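PDB 6Y1W: putative tryptophan halogenase from Xanthomonas campestris pv. campestris, which belongs to the flavin-dependent halogenases and probably uses FAD, in a monooxygenase-type reaction, to halogenate an organic substrate. Local coordinates for residues 31-36 / 172-177; 65-70 / 75-80; 394-399 / 404-409. All coordinates share one frame; numbering follows the deposited sequence. Where two conformers were deposited one is given.

Contact 1 of 3, residues 31-36 / 172-177; sequences AAAALS and RFLRRF
Two helical segments running in the same general direction come closest where A33 faces L174, their CA atoms 6.0 Å apart. An alanine at the point of closest approach lets the backbones draw together, and A33, through its methyl and its carbonyl oxygen, carries almost all of the contact on its side. Two side chains of the partner helix receive the A33 methyl. The branch tip CD2 of L174 lies 4.0 Å from A33 CB, while the ring of F177 brings its CD1 to 3.6 Å from the same methyl.

F177 reaches across because its CG stands anti to the backbone N (chi1 180°), which swings the ring toward helix 25-39. Its CE1 is 3.4 Å from A33 O, which lies in the ring plane and so meets the C-H edge of the ring, not its pi face. No hydrogen bond joins the segments. The S36 hydroxyl turns back into its own helix, OG donating to A32 O at 2.8 Å; this oxygen also accepts from S36 N, on the opposite face of its carbonyl plane.

The predicted FAD-binding residues G24 to A27 run into the first turn of helix 25-39, which links the parallel strands 18-22 and 44-49, consistent with a Rossmann-type nucleotide-binding fold. L174 also packs on W29 and M30, L73 of helix 65-73 touches both A33 and F177, and helix 350-363 meets A31 and A34.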
loop_
_atom_site.group_PDB
_atom_site.type_symbol
_atom_site.label_atom_id
_atom_site.label_comp_id
_atom_site.label_asym_id
_atom_site.label_seq_id
_atom_site.Cartn_x
_atom_site.Cartn_y
_atom_site.Cartn_z
ATOM N N ALA A 31 9.722 22.357 -6.808
ATOM C CA ALA A 31 8.743 22.137 -7.874
ATOM C C ALA A 31 9.344 22.467 -9.232
ATOM O O ALA A 31 9.186 21.710 -10.200
ATOM C CB ALA A 31 7.499 22.997 -7.610
ATOM N N ALA A 32 10.038 23.607 -9.318
ATOM C CA ALA A 32 10.656 23.991 -10.580
ATOM C C ALA A 32 11.663 22.953 -11.023
ATOM O O ALA A 32 11.779 22.665 -12.215
ATOM C CB ALA A 32 11.353 25.342 -10.444
ATOM N N ALA A 33 12.424 22.407 -10.072
ATOM C CA ALA A 33 13.480 21.462 -10.420
ATOM C C ALA A 33 12.908 20.181 -10.998
ATOM O O ALA A 33 13.352 19.709 -12.055
ATOM C CB ALA A 33 14.333 21.161 -9.172
ATOM N N ALA A 34 11.924 19.587 -10.311
ATOM C CA ALA A 34 11.367 18.329 -10.789
ATOM C C ALA A 34 10.583 18.528 -12.084
ATOM O O ALA A 34 10.675 17.688 -12.992
ATOM C CB ALA A 34 10.469 17.708 -9.714
ATOM N N LEU A 35 9.790 19.609 -12.165
ATOM C CA LEU A 35 8.975 19.829 -13.361
ATOM C C LEU A 35 9.854 20.109 -14.572
ATOM O O LEU A 35 9.579 19.601 -15.669
ATOM C CB LEU A 35 8.000 20.989 -13.122
ATOM C CG LEU A 35 7.082 21.356 -14.275
ATOM C CD1 LEU A 35 6.172 20.132 -14.543
ATOM C CD2 LEU A 35 6.242 22.612 -13.901
ATOM N N SER A 36 10.919 20.914 -14.401
ATOM C CA SER A 36 11.752 21.256 -15.549
ATOM C C SER A 36 12.613 20.075 -15.972
ATOM O O SER A 36 12.818 19.857 -17.175
ATOM C CB SER A 36 12.611 22.502 -15.261
ATOM O OG SER A 36 13.624 22.234 -14.274
ATOM N N ARG A 172 18.800 27.354 -3.232
ATOM C CA ARG A 172 19.675 27.980 -4.221
ATOM C C ARG A 172 20.279 26.934 -5.154
ATOM O O ARG A 172 20.384 27.173 -6.369
ATOM C CB ARG A 172 20.776 28.788 -3.519
ATOM C CG ARG A 172 21.575 29.698 -4.474
ATOM C CD ARG A 172 20.686 30.857 -4.965
ATOM N NE ARG A 172 21.292 31.635 -6.053
ATOM C CZ ARG A 172 21.411 31.206 -7.305
ATOM N NH1 ARG A 172 20.976 30.003 -7.627
ATOM N NH2 ARG A 172 21.968 31.978 -8.235
ATOM N N PHE A 173 20.620 25.758 -4.613
ATOM C CA PHE A 173 21.115 24.639 -5.413
ATOM C C PHE A 173 20.060 24.198 -6.419
ATOM O O PHE A 173 20.357 24.005 -7.607
ATOM C CB PHE A 173 21.525 23.495 -4.466
ATOM C CG PHE A 173 21.963 22.246 -5.149
ATOM C CD1 PHE A 173 23.314 22.041 -5.464
ATOM C CD2 PHE A 173 21.069 21.238 -5.410
ATOM C CE1 PHE A 173 23.720 20.836 -6.076
ATOM C CE2 PHE A 173 21.475 20.046 -6.044
ATOM C CZ PHE A 173 22.792 19.852 -6.359
ATOM N N LEU A 174 18.808 24.111 -5.981
ATOM C CA LEU A 174 17.747 23.713 -6.900
ATOM C C LEU A 174 17.438 24.785 -7.918
ATOM O O LEU A 174 16.978 24.460 -9.022
ATOM C CB LEU A 174 16.474 23.364 -6.137
ATOM C CG LEU A 174 16.603 22.160 -5.205
ATOM C CD1 LEU A 174 15.414 22.152 -4.242
ATOM C CD2 LEU A 174 16.663 20.853 -5.997
ATOM N N ARG A 175 17.632 26.057 -7.554
ATOM C CA ARG A 175 17.438 27.120 -8.530
ATOM C C ARG A 175 18.440 26.977 -9.667
ATOM O O ARG A 175 18.087 27.120 -10.847
ATOM C CB ARG A 175 17.615 28.491 -7.878
ATOM C CG ARG A 175 17.644 29.613 -8.924
ATOM C CD ARG A 175 17.620 30.994 -8.227
ATOM N NE ARG A 175 18.129 31.993 -9.155
ATOM C CZ ARG A 175 18.436 33.239 -8.789
ATOM N NH1 ARG A 175 18.250 33.638 -7.544
ATOM N NH2 ARG A 175 18.917 34.098 -9.700
ATOM N N ARG A 176 19.702 26.725 -9.317
ATOM C CA ARG A 176 20.739 26.521 -10.333
ATOM C C ARG A 176 20.392 25.341 -11.229
ATOM O O ARG A 176 20.457 25.423 -12.463
ATOM C CB ARG A 176 22.084 26.270 -9.658
ATOM C CG ARG A 176 22.715 27.480 -9.022
ATOM C CD ARG A 176 24.117 27.143 -8.465
ATOM N NE ARG A 176 24.337 27.757 -7.153
ATOM C CZ ARG A 176 24.516 29.064 -6.968
ATOM N NH1 ARG A 176 24.499 29.893 -8.006
ATOM N NH2 ARG A 176 24.707 29.546 -5.743
ATOM N N PHE A 177 20.015 24.230 -10.612
ATOM C CA PHE A 177 19.558 23.056 -11.369
ATOM C C PHE A 177 18.412 23.396 -12.329
ATOM O O PHE A 177 18.413 22.984 -13.500
ATOM C CB PHE A 177 19.163 22.000 -10.330
ATOM C CG PHE A 177 18.639 20.679 -10.885
ATOM C CD1 PHE A 177 17.281 20.542 -11.230
ATOM C CD2 PHE A 177 19.449 19.559 -11.000
ATOM C CE1 PHE A 177 16.760 19.332 -11.684
ATOM C CE2 PHE A 177 18.917 18.325 -11.478
ATOM C CZ PHE A 177 17.582 18.218 -11.816
#

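Contact 2 of 3, residues 65-70 / 75-80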
loop_
_atom_site.group_PDB
_atom_site.type_symbol
_atom_site.label_atom_id
_atom_site.label_comp_id
_atom_site.label_asym_id
_atom_site.label_seq_id
_atom_site.Cartn_x
_atom_site.Cartn_y
_atom_site.Cartn_z
ATOM N N SER A 65 12.691 9.676 1.966
ATOM C CA SER A 65 12.112 9.943 0.652
ATOM C C SER A 65 12.925 10.963 -0.146
ATOM O O SER A 65 12.864 10.951 -1.383
ATOM C CB SER A 65 10.660 10.397 0.824
ATOM O OG SER A 65 10.608 11.582 1.619
ATOM N N LEU A 66 13.666 11.865 0.513
ATOM C CA LEU A 66 14.421 12.838 -0.268
ATOM C C LEU A 66 15.556 12.158 -1.025
ATOM O O LEU A 66 15.984 12.659 -2.066
ATOM C CB LEU A 66 14.997 13.958 0.601
ATOM C CG LEU A 66 15.477 15.197 -0.172
ATOM C CD1 LEU A 66 14.314 15.948 -0.829
ATOM C CD2 LEU A 66 16.209 16.173 0.743
ATOM N N VAL A 67 16.084 11.052 -0.498
ATOM C CA VAL A 67 17.109 10.308 -1.233
ATOM C C VAL A 67 16.533 9.836 -2.561
ATOM O O VAL A 67 17.171 9.930 -3.621
ATOM C CB VAL A 67 17.625 9.124 -0.396
ATOM C CG1 VAL A 67 18.772 8.409 -1.124
ATOM C CG2 VAL A 67 18.097 9.582 0.968
ATOM N N THR A 68 15.314 9.319 -2.520
ATOM C CA THR A 68 14.639 8.924 -3.753
ATOM C C THR A 68 14.389 10.112 -4.673
ATOM O O THR A 68 14.555 9.990 -5.894
ATOM C CB THR A 68 13.331 8.223 -3.390
ATOM O OG1 THR A 68 13.645 7.072 -2.604
ATOM C CG2 THR A 68 12.571 7.792 -4.658
ATOM N N PHE A 69 13.931 11.248 -4.137
ATOM C CA PHE A 69 13.725 12.447 -4.971
ATOM C C PHE A 69 14.973 12.774 -5.800
ATOM O O PHE A 69 14.892 13.073 -7.004
ATOM C CB PHE A 69 13.379 13.646 -4.052
ATOM C CG PHE A 69 12.863 14.887 -4.781
ATOM C CD1 PHE A 69 11.698 14.835 -5.536
ATOM C CD2 PHE A 69 13.546 16.106 -4.657
ATOM C CE1 PHE A 69 11.191 16.014 -6.154
ATOM C CE2 PHE A 69 13.074 17.280 -5.291
ATOM C CZ PHE A 69 11.898 17.231 -6.020
ATOM N N HIS A 70 16.147 12.722 -5.174
ATOM C CA HIS A 70 17.356 13.072 -5.905
ATOM C C HIS A 70 17.711 12.003 -6.924
ATOM O O HIS A 70 18.251 12.339 -7.983
ATOM C CB HIS A 70 18.504 13.332 -4.914
ATOM C CG HIS A 70 18.289 14.590 -4.154
ATOM N ND1 HIS A 70 19.055 14.960 -3.070
ATOM C CD2 HIS A 70 17.407 15.599 -4.358
ATOM C CE1 HIS A 70 18.633 16.131 -2.621
ATOM N NE2 HIS A 70 17.638 16.541 -3.384
ATOM N N ILE A 75 20.205 14.047 -9.236
ATOM C CA ILE A 75 21.034 14.940 -8.446
ATOM C C ILE A 75 22.023 14.093 -7.679
ATOM O O ILE A 75 21.619 13.124 -7.030
ATOM C CB ILE A 75 20.168 15.786 -7.493
ATOM C CG1 ILE A 75 19.465 16.849 -8.318
ATOM C CG2 ILE A 75 21.026 16.388 -6.313
ATOM C CD1 ILE A 75 18.433 17.638 -7.512
ATOM N N ASP A 76 23.321 14.415 -7.809
ATOM C CA ASP A 76 24.378 13.669 -7.134
ATOM C C ASP A 76 24.386 13.973 -5.642
ATOM O O ASP A 76 24.471 15.141 -5.238
ATOM C CB ASP A 76 25.743 14.043 -7.743
ATOM C CG ASP A 76 26.885 13.326 -7.063
ATOM O OD1 ASP A 76 27.022 12.095 -7.272
ATOM O OD2 ASP A 76 27.620 13.961 -6.273
ATOM N N GLU A 77 24.374 12.918 -4.824
ATOM C CA GLU A 77 24.225 13.108 -3.379
ATOM C C GLU A 77 25.396 13.874 -2.773
ATOM O O GLU A 77 25.190 14.847 -2.032
ATOM C CB GLU A 77 24.066 11.762 -2.691
ATOM C CG GLU A 77 23.966 11.919 -1.189
ATOM C CD GLU A 77 23.815 10.588 -0.489
ATOM O OE1 GLU A 77 24.822 9.858 -0.400
ATOM O OE2 GLU A 77 22.661 10.270 -0.074
ATOM N N ALA A 78 26.646 13.492 -3.099
ATOM C CA ALA A 78 27.773 14.190 -2.482
ATOM C C ALA A 78 27.817 15.672 -2.886
ATOM O O ALA A 78 28.140 16.530 -2.058
ATOM C CB ALA A 78 29.096 13.475 -2.814
ATOM N N GLN A 79 27.484 15.994 -4.145
ATOM C CA GLN A 79 27.488 17.386 -4.592
ATOM C C GLN A 79 26.413 18.192 -3.878
ATOM O O GLN A 79 26.668 19.295 -3.372
ATOM C CB GLN A 79 27.290 17.407 -6.110
ATOM C CG GLN A 79 27.087 18.725 -6.777
ATOM C CD GLN A 79 26.568 18.500 -8.206
ATOM O OE1 GLN A 79 25.626 19.147 -8.649
ATOM N NE2 GLN A 79 27.158 17.530 -8.901
ATOM N N PHE A 80 25.205 17.616 -3.791
ATOM C CA PHE A 80 24.113 18.250 -3.061
ATOM C C PHE A 80 24.491 18.489 -1.592
ATOM O O PHE A 80 24.242 19.566 -1.051
ATOM C CB PHE A 80 22.860 17.359 -3.194
ATOM C CG PHE A 80 22.022 17.311 -1.942
ATOM C CD1 PHE A 80 21.323 18.461 -1.520
ATOM C CD2 PHE A 80 21.940 16.150 -1.192
ATOM C CE1 PHE A 80 20.562 18.441 -0.355
ATOM C CE2 PHE A 80 21.174 16.120 -0.016
ATOM C CZ PHE A 80 20.519 17.254 0.403
#
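The imidazole of H70 is sandwiched, with I75 CG2 over one face and the carbonyl oxygen of L66, one turn earlier in its own helix, toward the rim of the other. The I75 methyl makes a CH-pi contact, 4.1 Å from the ring centroid and 16° off the normal. At its edge the imidazole meets F80 in a T-shaped stack: H70 CE1 points at the middle of the phenyl face, the planes stand at 70° and the centroids are 4.5 Å apart. H70 takes this place with CG anti to its carbonyl carbon (chi1 -70°), and NE2 is hydrogen-bonded to the hydroxyl of Y170, which should help to fix the ring's rotation.

The backbone adds one bond, I75 N to H70 O at 2.9 Å, spanning five residues. On the flank, V67 CG1 lies 4.4 Å from E77 OE2, a carboxylate oxygen hydrogen-bonded to the hydroxyls of Y161 and Y163.

The next helix opens with D76 as N-cap, its OD2 accepting from Q79 N at 2.9 Å. The whole exemplifies two consecutive helices joined by a short turn, a capped start and an aromatic pair between them, next to I351, a predicted FAD-binding residue that touches L66.

Contact 3 of 3, residues 394-399 / 404-409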
loop_
_atom_site.group_PDB
_atom_site.type_symbol
_atom_site.label_atom_id
_atom_site.label_comp_id
_atom_site.label_asym_id
_atom_site.label_seq_id
_atom_site.Cartn_x
_atom_site.Cartn_y
_atom_site.Cartn_z
ATOM N N LEU A 394 0.097 11.345 18.105
ATOM C CA LEU A 394 0.584 10.272 18.957
ATOM C C LEU A 394 1.699 10.734 19.894
ATOM O O LEU A 394 1.724 10.360 21.075
ATOM C CB LEU A 394 1.068 9.134 18.062
ATOM C CG LEU A 394 1.845 8.044 18.756
ATOM C CD1 LEU A 394 0.998 7.275 19.802
ATOM C CD2 LEU A 394 2.380 7.079 17.719
ATOM N N HIS A 395 2.613 11.576 19.399
ATOM C CA HIS A 395 3.733 12.008 20.241
ATOM C C HIS A 395 3.265 12.773 21.478
ATOM O O HIS A 395 3.898 12.670 22.534
ATOM C CB HIS A 395 4.686 12.872 19.415
ATOM C CG HIS A 395 5.723 12.081 18.676
ATOM N ND1 HIS A 395 6.646 11.285 19.335
ATOM C CD2 HIS A 395 5.986 11.956 17.348
ATOM C CE1 HIS A 395 7.443 10.712 18.442
ATOM N NE2 HIS A 395 7.074 11.108 17.232
ATOM N N TYR A 396 2.191 13.554 21.358
ATOM C CA TYR A 396 1.689 14.342 22.478
ATOM C C TYR A 396 0.750 13.537 23.362
ATOM O O TYR A 396 0.718 13.769 24.580
ATOM C CB TYR A 396 0.955 15.590 21.970
ATOM C CG TYR A 396 1.906 16.645 21.468
ATOM C CD1 TYR A 396 2.580 17.459 22.357
ATOM C CD2 TYR A 396 2.124 16.837 20.094
ATOM C CE1 TYR A 396 3.449 18.456 21.926
ATOM C CE2 TYR A 396 3.016 17.833 19.663
ATOM C CZ TYR A 396 3.655 18.636 20.588
ATOM O OH TYR A 396 4.515 19.635 20.214
ATOM N N HIS A 397 -0.023 12.614 22.779
ATOM C CA HIS A 397 -1.069 11.915 23.534
ATOM C C HIS A 397 -0.534 10.730 24.312
ATOM O O HIS A 397 -1.046 10.434 25.402
ATOM C CB HIS A 397 -2.175 11.430 22.582
ATOM C CG HIS A 397 -3.422 10.952 23.281
ATOM N ND1 HIS A 397 -4.156 11.772 24.113
ATOM C CD2 HIS A 397 -4.084 9.767 23.227
ATOM C CE1 HIS A 397 -5.227 11.109 24.541
ATOM N NE2 HIS A 397 -5.209 9.892 24.024
ATOM N N ALA A 398 0.461 10.026 23.770
ATOM C CA ALA A 398 1.046 8.866 24.448
ATOM C C ALA A 398 2.124 9.371 25.404
ATOM O O ALA A 398 3.282 9.552 25.032
ATOM C CB ALA A 398 1.597 7.876 23.434
ATOM N N THR A 399 1.746 9.647 26.660
ATOM C CA THR A 399 2.735 10.179 27.593
ATOM C C THR A 399 2.306 9.810 28.999
ATOM O O THR A 399 1.104 9.722 29.278
ATOM C CB THR A 399 2.923 11.710 27.494
ATOM O OG1 THR A 399 3.920 12.099 28.444
ATOM C CG2 THR A 399 1.605 12.472 27.787
ATOM N N THR A 404 2.534 19.264 34.032
ATOM C CA THR A 404 2.072 20.599 33.694
ATOM C C THR A 404 0.667 20.472 33.124
ATOM O O THR A 404 0.232 19.369 32.716
ATOM C CB THR A 404 2.963 21.318 32.654
ATOM O OG1 THR A 404 2.793 20.664 31.376
ATOM C CG2 THR A 404 4.425 21.293 33.063
ATOM N N ALA A 405 -0.072 21.589 33.149
ATOM C CA ALA A 405 -1.409 21.595 32.568
ATOM C C ALA A 405 -1.357 21.218 31.088
ATOM O O ALA A 405 -2.234 20.502 30.582
ATOM C CB ALA A 405 -2.048 22.977 32.736
ATOM N N PHE A 406 -0.319 21.682 30.388
ATOM C CA PHE A 406 -0.106 21.320 28.990
ATOM C C PHE A 406 -0.078 19.801 28.801
ATOM O O PHE A 406 -0.837 19.251 27.997
ATOM C CB PHE A 406 1.210 21.951 28.493
ATOM C CG PHE A 406 1.567 21.565 27.067
ATOM C CD1 PHE A 406 1.091 22.298 26.004
ATOM C CD2 PHE A 406 2.416 20.513 26.843
ATOM C CE1 PHE A 406 1.449 21.940 24.683
ATOM C CE2 PHE A 406 2.792 20.125 25.540
ATOM C CZ PHE A 406 2.302 20.873 24.452
ATOM N N TRP A 407 0.742 19.092 29.579
ATOM C CA TRP A 407 0.802 17.640 29.403
ATOM C C TRP A 407 -0.479 16.943 29.870
ATOM O O TRP A 407 -0.872 15.928 29.290
ATOM C CB TRP A 407 2.024 17.058 30.123
ATOM C CG TRP A 407 3.277 17.453 29.389
ATOM C CD1 TRP A 407 4.266 18.308 29.837
ATOM C CD2 TRP A 407 3.646 17.081 28.044
ATOM N NE1 TRP A 407 5.242 18.442 28.853
ATOM C CE2 TRP A 407 4.867 17.722 27.746
ATOM C CE3 TRP A 407 3.064 16.253 27.076
ATOM C CZ2 TRP A 407 5.535 17.555 26.516
ATOM C CZ3 TRP A 407 3.751 16.080 25.820
ATOM C CH2 TRP A 407 4.948 16.743 25.571
ATOM N N ARG A 408 -1.107 17.421 30.949
ATOM C CA ARG A 408 -2.376 16.811 31.355
ATOM C C ARG A 408 -3.416 16.963 30.261
ATOM O O ARG A 408 -4.207 16.035 30.009
ATOM C CB ARG A 408 -2.883 17.441 32.658
ATOM C CG ARG A 408 -2.013 17.073 33.868
ATOM C CD ARG A 408 -2.680 17.572 35.188
ATOM N NE ARG A 408 -2.765 19.030 35.339
ATOM C CZ ARG A 408 -1.804 19.839 35.801
ATOM N NH1 ARG A 408 -0.590 19.366 36.116
ATOM N NH2 ARG A 408 -2.046 21.139 35.936
ATOM N N ASP A 409 -3.421 18.123 29.596
ATOM C CA ASP A 409 -4.387 18.339 28.515
ATOM C C ASP A 409 -4.068 17.443 27.316
ATOM O O ASP A 409 -4.972 16.848 26.712
ATOM C CB ASP A 409 -4.409 19.803 28.068
ATOM C CG ASP A 409 -5.013 20.743 29.118
ATOM O OD1 ASP A 409 -5.513 20.272 30.178
ATOM O OD2 ASP A 409 -4.949 21.952 28.882
#
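Y396 and T399 meet F406 and W407 in a helix-loop-helix, where the end of helix 371-397 is folded against the start of helix 405-412.

Apolar contacts carry it. The phenol of Y396 sits by both rings: its CE1 approaches the edge of F406 near that ring's plane, 3.7 Å from CZ, and its CD1 lies 3.9 Å from W407 CZ3, at an oblique angle. F406, whose CG is anti to the backbone N (chi1 177°), also sets its CD2 over the centre of one indole face, so the three rings form an aromatic cluster. Beyond Y396, the methyl CG2 of T399 reaches W407 CE3 at 4.1 Å.

Hydrogen bonds fix the polar ends and the start of the second helix. T404 is the N-cap of that helix, its OG1 accepting from W407 N at 3.1 Å and 167°. The indole NE1 is hydrogen-bonded to the carbonyl of D269, the phenol hydroxyl to E344 OE1 and the T399 hydroxyl to the W97 carbonyl. A bound butanediol lies about 5 Å from the W407 side chain.

The backbone oxygen of Y396 is buried by the contact with no hydrogen-bonding partner in the model; W407 CZ3 lies 4.0 Å from it.

Overall arrangement
From the N terminus, the chain passes through helix 25-39 and then bends sharply at contact 2, which closes a short loop between helices 65-73 and 77-83. Only when helix 167-180 arrives does contact 1 close its much longer loop, with contact 2 nested inside. The two touch directly, F177 CE2 lying 3.5 Å from I75 CG1; helix 167-180 thus packs both on helix 25-39 and on the connection between helices 65-73 and 77-83. Contact 3 follows in series, a local closure between helices 371-397 and 405-412. Its centre is about 40 Å from that of contact 1, on the opposite side of the chain's centre.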